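Local coordinates for probable branched-chain amino acid ABC transporter, amino acid binding protein (PDB 3LKB) that probably binds branched-chain amino acids outside the membrane and hands them to an ABC transporter, and here holds a valine, at residues A[184-188]-A[213-217]; A[205-211]-A[232-238]. The protein carries 2 engineered substitutions. All coordinates share one frame; numbering follows the deposited sequence.

Contact 1 (A[184-188]-A[213-217])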
loop_
_atom_site.group_PDB
_atom_site.type_symbol
_atom_site.label_atom_id
_atom_site.label_comp_id
_atom_site.label_asym_id
_atom_site.label_seq_id
_atom_site.Cartn_x
_atom_site.Cartn_y
_atom_site.Cartn_z
ATOM N N ASN A 184 8.312 11.577 7.926
ATOM C CA ASN A 184 9.148 12.767 8.113
ATOM C C ASN A 184 8.481 14.041 7.569
ATOM O O ASN A 184 8.896 14.649 6.585
ATOM C CB ASN A 184 10.509 12.538 7.462
ATOM C CG ASN A 184 10.409 12.279 5.933
ATOM O OD1 ASN A 184 9.466 11.662 5.441
ATOM N ND2 ASN A 184 11.375 12.759 5.210
ATOM N N LEU A 185 7.413 14.452 8.233
ATOM C CA LEU A 185 6.625 15.637 7.818
ATOM C C LEU A 185 7.420 16.954 7.816
ATOM O O LEU A 185 7.106 17.888 7.067
ATOM C CB LEU A 185 5.397 15.767 8.723
ATOM C CG LEU A 185 4.119 15.050 8.265
ATOM C CD1 LEU A 185 4.370 13.835 7.375
ATOM C CD2 LEU A 185 3.211 14.722 9.461
ATOM N N ASP A 186 8.431 17.028 8.669
ATOM C CA ASP A 186 9.166 18.266 8.832
ATOM C C ASP A 186 10.653 18.018 9.099
ATOM O O ASP A 186 11.048 17.575 10.135
ATOM C CB ASP A 186 8.529 19.149 9.922
ATOM C CG ASP A 186 9.246 20.488 10.076
ATOM O OD1 ASP A 186 9.652 21.064 9.038
ATOM O OD2 ASP A 186 9.430 20.930 11.241
ATOM N N ASN A 187 11.440 18.337 8.096
ATOM C CA ASN A 187 12.852 18.054 7.995
ATOM C C ASN A 187 13.639 19.338 8.106
ATOM O O ASN A 187 14.833 19.331 7.869
ATOM C CB ASN A 187 13.081 17.450 6.613
ATOM C CG ASN A 187 12.209 16.231 6.377
ATOM O OD1 ASN A 187 12.542 15.150 6.833
ATOM N ND2 ASN A 187 11.078 16.403 5.690
ATOM N N THR A 188 12.951 20.444 8.435
ATOM C CA THR A 188 13.585 21.763 8.728
ATOM C C THR A 188 14.839 21.670 9.584
ATOM O O THR A 188 15.903 22.095 9.145
ATOM C CB THR A 188 12.594 22.775 9.350
ATOM O OG1 THR A 188 11.547 23.031 8.415
ATOM C CG2 THR A 188 13.275 24.112 9.594
ATOM N N ASN A 213 9.694 14.181 0.816
ATOM C CA ASN A 213 9.441 15.111 1.909
ATOM C C ASN A 213 10.625 16.049 2.180
ATOM O O ASN A 213 10.462 17.269 2.420
ATOM C CB ASN A 213 9.073 14.333 3.173
ATOM C CG ASN A 213 7.702 13.693 3.070
ATOM O OD1 ASN A 213 6.807 14.217 2.378
ATOM N ND2 ASN A 213 7.530 12.542 3.740
ATOM N N ILE A 214 11.821 15.475 2.172
ATOM C CA ILE A 214 13.022 16.267 2.347
ATOM C C ILE A 214 13.153 17.320 1.214
ATOM O O ILE A 214 13.421 18.484 1.508
ATOM C CB ILE A 214 14.268 15.361 2.471
ATOM C CG1 ILE A 214 14.263 14.673 3.838
ATOM C CG2 ILE A 214 15.541 16.178 2.278
ATOM C CD1 ILE A 214 15.204 13.507 3.948
ATOM N N LEU A 215 12.930 16.928 -0.048
ATOM C CA LEU A 215 13.052 17.846 -1.190
ATOM C C LEU A 215 12.033 18.960 -1.115
ATOM O O LEU A 215 12.353 20.101 -1.374
ATOM C CB LEU A 215 12.837 17.104 -2.537
ATOM C CG LEU A 215 13.710 15.881 -2.805
ATOM C CD1 LEU A 215 13.391 15.185 -4.157
ATOM C CD2 LEU A 215 15.159 16.240 -2.663
ATOM N N LYS A 216 10.796 18.613 -0.767
ATOM C CA LYS A 216 9.751 19.607 -0.595
ATOM C C LYS A 216 10.182 20.661 0.411
ATOM O O LYS A 216 10.078 21.833 0.157
ATOM C CB LYS A 216 8.433 18.931 -0.197
ATOM C CG LYS A 216 7.651 18.522 -1.438
ATOM C CD LYS A 216 6.910 17.253 -1.305
ATOM C CE LYS A 216 5.548 17.406 -0.659
ATOM N NZ LYS A 216 4.871 16.034 -0.680
ATOM N N ASP A 217 10.701 20.229 1.546
ATOM C CA ASP A 217 11.176 21.169 2.547
ATOM C C ASP A 217 12.402 21.961 2.047
ATOM O O ASP A 217 12.437 23.179 2.210
ATOM C CB ASP A 217 11.470 20.420 3.840
ATOM C CG ASP A 217 10.203 20.089 4.611
ATOM O OD1 ASP A 217 9.167 20.778 4.386
ATOM O OD2 ASP A 217 10.242 19.132 5.432
#

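Contact 2 (A[205-211]-A[232-238]). With VAL (valine), chain C.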
loop_
_atom_site.group_PDB
_atom_site.type_symbol
_atom_site.label_atom_id
_atom_site.label_comp_id
_atom_site.label_asym_id
_atom_site.label_seq_id
_atom_site.Cartn_x
_atom_site.Cartn_y
_atom_site.Cartn_z
ATOM N N GLN A 205 19.789 7.205 0.647
ATOM C CA GLN A 205 19.484 5.787 0.480
ATOM C C GLN A 205 18.159 5.513 1.150
ATOM O O GLN A 205 18.067 5.321 2.362
ATOM C CB GLN A 205 20.578 4.927 1.111
ATOM C CG GLN A 205 20.211 3.460 1.327
ATOM C CD GLN A 205 20.145 2.597 0.024
ATOM O OE1 GLN A 205 20.034 3.110 -1.088
ATOM N NE2 GLN A 205 20.182 1.274 0.192
ATOM N N ASN A 206 17.109 5.428 0.365
ATOM C CA ASN A 206 15.792 5.371 0.954
ATOM C C ASN A 206 14.784 4.932 -0.091
ATOM O O ASN A 206 15.174 4.670 -1.238
ATOM C CB ASN A 206 15.475 6.786 1.429
ATOM C CG ASN A 206 14.750 6.813 2.756
ATOM O OD1 ASN A 206 13.948 5.927 3.040
ATOM N ND2 ASN A 206 15.036 7.828 3.583
ATOM N N VAL A 207 13.508 4.831 0.285
ATOM C CA VAL A 207 12.451 4.760 -0.703
ATOM C C VAL A 207 12.068 6.197 -0.959
ATOM O O VAL A 207 12.589 7.095 -0.293
ATOM C CB VAL A 207 11.204 3.944 -0.283
ATOM C CG1 VAL A 207 11.437 2.420 -0.523
ATOM C CG2 VAL A 207 10.782 4.274 1.175
ATOM N N ALA A 208 11.163 6.399 -1.910
ATOM C CA ALA A 208 10.873 7.713 -2.426
ATOM C C ALA A 208 10.105 8.689 -1.499
ATOM O O ALA A 208 10.329 9.884 -1.591
ATOM C CB ALA A 208 10.182 7.594 -3.779
ATOM N N GLY A 209 9.177 8.213 -0.661
ATOM C CA GLY A 209 8.356 9.132 0.208
ATOM C C GLY A 209 9.188 9.957 1.197
ATOM O O GLY A 209 9.085 11.164 1.253
ATOM N N PRO A 210 10.066 9.316 1.986
ATOM C CA PRO A 210 10.939 10.193 2.820
ATOM C C PRO A 210 11.807 11.188 2.025
ATOM O O PRO A 210 12.008 12.361 2.443
ATOM C CB PRO A 210 11.813 9.197 3.579
ATOM C CG PRO A 210 10.869 7.909 3.667
ATOM C CD PRO A 210 10.247 7.883 2.279
ATOM N N VAL A 211 12.323 10.742 0.884
ATOM C CA VAL A 211 13.146 11.634 0.063
ATOM C C VAL A 211 12.322 12.832 -0.453
ATOM O O VAL A 211 12.757 13.978 -0.322
ATOM C CB VAL A 211 13.855 10.888 -1.103
ATOM C CG1 VAL A 211 14.622 11.897 -2.023
ATOM C CG2 VAL A 211 14.807 9.867 -0.554
ATOM N N TYR A 232 16.212 2.829 -5.109
ATOM C CA TYR A 232 14.887 2.982 -4.564
ATOM C C TYR A 232 14.394 4.406 -4.292
ATOM O O TYR A 232 13.229 4.604 -3.959
ATOM C CB TYR A 232 14.725 2.092 -3.333
ATOM C CG TYR A 232 14.606 0.630 -3.746
ATOM C CD1 TYR A 232 15.659 -0.282 -3.484
ATOM C CD2 TYR A 232 13.511 0.174 -4.508
ATOM C CE1 TYR A 232 15.596 -1.603 -3.902
ATOM C CE2 TYR A 232 13.436 -1.175 -4.924
ATOM C CZ TYR A 232 14.471 -2.053 -4.592
ATOM O OH TYR A 232 14.463 -3.360 -4.990
ATOM N N THR A 233 15.250 5.393 -4.464
ATOM C CA THR A 233 14.875 6.771 -4.203
ATOM C C THR A 233 14.141 7.446 -5.350
ATOM O O THR A 233 13.494 8.476 -5.131
ATOM C CB THR A 233 16.113 7.666 -3.899
ATOM O OG1 THR A 233 16.977 7.674 -5.047
ATOM C CG2 THR A 233 16.887 7.136 -2.693
ATOM N N GLY A 234 14.239 6.925 -6.574
ATOM C CA GLY A 234 13.854 7.757 -7.718
ATOM C C GLY A 234 12.840 7.184 -8.678
ATOM O O GLY A 234 12.047 6.326 -8.303
ATOM N N GLY A 235 12.937 7.637 -9.943
ATOM C CA GLY A 235 12.010 7.348 -11.000
ATOM C C GLY A 235 10.739 8.168 -10.855
ATOM O O GLY A 235 10.639 9.084 -10.013
ATOM N N PRO A 236 9.716 7.790 -11.637
ATOM C CA PRO A 236 8.420 8.462 -11.664
ATOM C C PRO A 236 7.723 8.516 -10.334
ATOM O O PRO A 236 6.973 9.450 -10.098
ATOM C CB PRO A 236 7.621 7.615 -12.666
ATOM C CG PRO A 236 8.607 7.085 -13.564
ATOM C CD PRO A 236 9.788 6.727 -12.666
ATOM N N ASP A 237 7.970 7.544 -9.469
ATOM C CA ASP A 237 7.517 7.627 -8.085
ATOM C C ASP A 237 8.010 8.874 -7.359
ATOM O O ASP A 237 7.199 9.588 -6.752
ATOM C CB ASP A 237 7.915 6.374 -7.304
ATOM C CG ASP A 237 7.958 5.140 -8.194
ATOM O OD1 ASP A 237 6.907 4.457 -8.162
ATOM O OD2 ASP A 237 9.001 4.930 -8.987
ATOM N N LEU A 238 9.310 9.166 -7.398
ATOM C CA LEU A 238 9.787 10.382 -6.739
ATOM C C LEU A 238 9.142 11.633 -7.335
ATOM O O LEU A 238 8.737 12.551 -6.617
ATOM C CB LEU A 238 11.314 10.498 -6.784
ATOM C CG LEU A 238 12.037 11.487 -5.840
ATOM C CD1 LEU A 238 13.481 11.128 -5.643
ATOM C CD2 LEU A 238 12.121 12.760 -6.550
HETATM N N VAL C . 13.659 -1.622 0.334
HETATM C CA VAL C . 14.734 -2.612 -0.062
HETATM C C VAL C . 14.216 -3.908 -0.582
HETATM O O VAL C . 14.104 -3.957 -1.787
HETATM C CB VAL C . 15.662 -2.988 1.071
HETATM C CG1 VAL C . 14.988 -3.736 2.115
HETATM C CG2 VAL C . 16.688 -3.777 0.541
HETATM O O HOH W 1 17.623 3.470 -2.426
HETATM O O HOH W 2 10.465 4.007 -3.728
#

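Contact 1 (A[184-188]-A[213-217])
Leu-185 and Asn-187 in the loop 184-188 come closest by backbone to Asn-213 and Ile-214 on the helical segment 213-217, with 5.9 Å between the CA atoms of Asn-187 and Ile-214. Asp-217 reaches across from the helix and gives one carboxylate oxygen, OD2, to two donors of the same residue: the backbone N of Asn-187 at 3.0 Å and its ND2 at 2.9 Å. The two arrive from opposite faces of the carboxylate plane, which pins that oxygen in place. The position of Asn-187 is the N-cap of helix 188-196, but its side chain makes no capping bond. Its amide is turned across to helix 208-220 instead, with CG anti to the carbonyl carbon (chi1 -56°). In this way the connection from strand 173-179 into helix 188-196, part of an alpha/beta lobe of the periplasmic binding protein fold, is tied to the neighbouring helix. One turn back along that helix, Asn-213 sends ND2 to OD1 of Asn-184 at 2.7 Å; the N-H points almost straight at the oxygen (170°) but meets it from above the carbonyl plane. Asn-184 and Asn-187 also brace each other, ND2 of Asn-187 donating to the backbone O of Asn-184 and ND2 of Asn-184 to OD1 of Asn-187. Ile-214 lays CG1 against this amide pair, 3.5 Å from OD1 of Asn-187.

Contact 2 (A[205-211]-A[232-238])
Tyr-232 meets segment 205-211 at the root of its side chain, CB lying 3.4 Å from the backbone O of Asn-206, while the ring runs on to the bound valine. OH of Tyr-232 stands 3.3 Å from O of the valine, and the same OH is hydrogen-bonded to the backbone O of Ala-104. Replaced by an alanine, Tyr-232 would probably leave the valine's carboxyl end without the ring beside it and the carbonyl of Ala-104 without its hydroxyl partner. At the backbone, two waters bridge the segments. One donates to OE1 of Gln-205 and to the backbone O of Asn-206, with a weak bond from the N of Tyr-232; the other accepts from the N of Ala-208 and donates to the O of Tyr-232 at 2.8 Å. A CA-H...O contact joins CA of Val-207 to O of Tyr-232 at 3.4 Å. Further out methyl groups take over. Thr-233 swings CG2 beside the backbone N (OG1 chi1 62°), which rests this methyl on O of Asn-206 and 4.0 Å from CG2 of Val-211, while OG1 bonds to the O of Ala-230. Ala-208 CB sits 4.3 Å from CB of Leu-238. The contact packs the connection from strand 201-205 into helix 208-220 against that from the adjacent parallel strand 226-229 into helix 236-242, with helices 21-41 and 126-140 packed against the pocket side.

How the contacts relate
Contacts 1 and 2 have centres 13 Å apart and share helix 208-220: its first turn serves contact 2, the next serves contact 1. Along the chain their segments alternate, 184-188, 205-211, 213-217, 232-238; each contact links two units that follow one another in the chain, within the alpha/beta lobe built on the mixed sheet. They also touch directly, through a probable hydrogen bond from Asn-184 ND2 to the O of Pro-210 and through Leu-215 packed on Leu-238. Contact 2 lies at the valine pocket; contact 1 lies farther out, where Leu-185 packs on Ala-240 of the second subunit. One helix thus runs from the ligand-binding side toward the neighbourhood of the subunit interface.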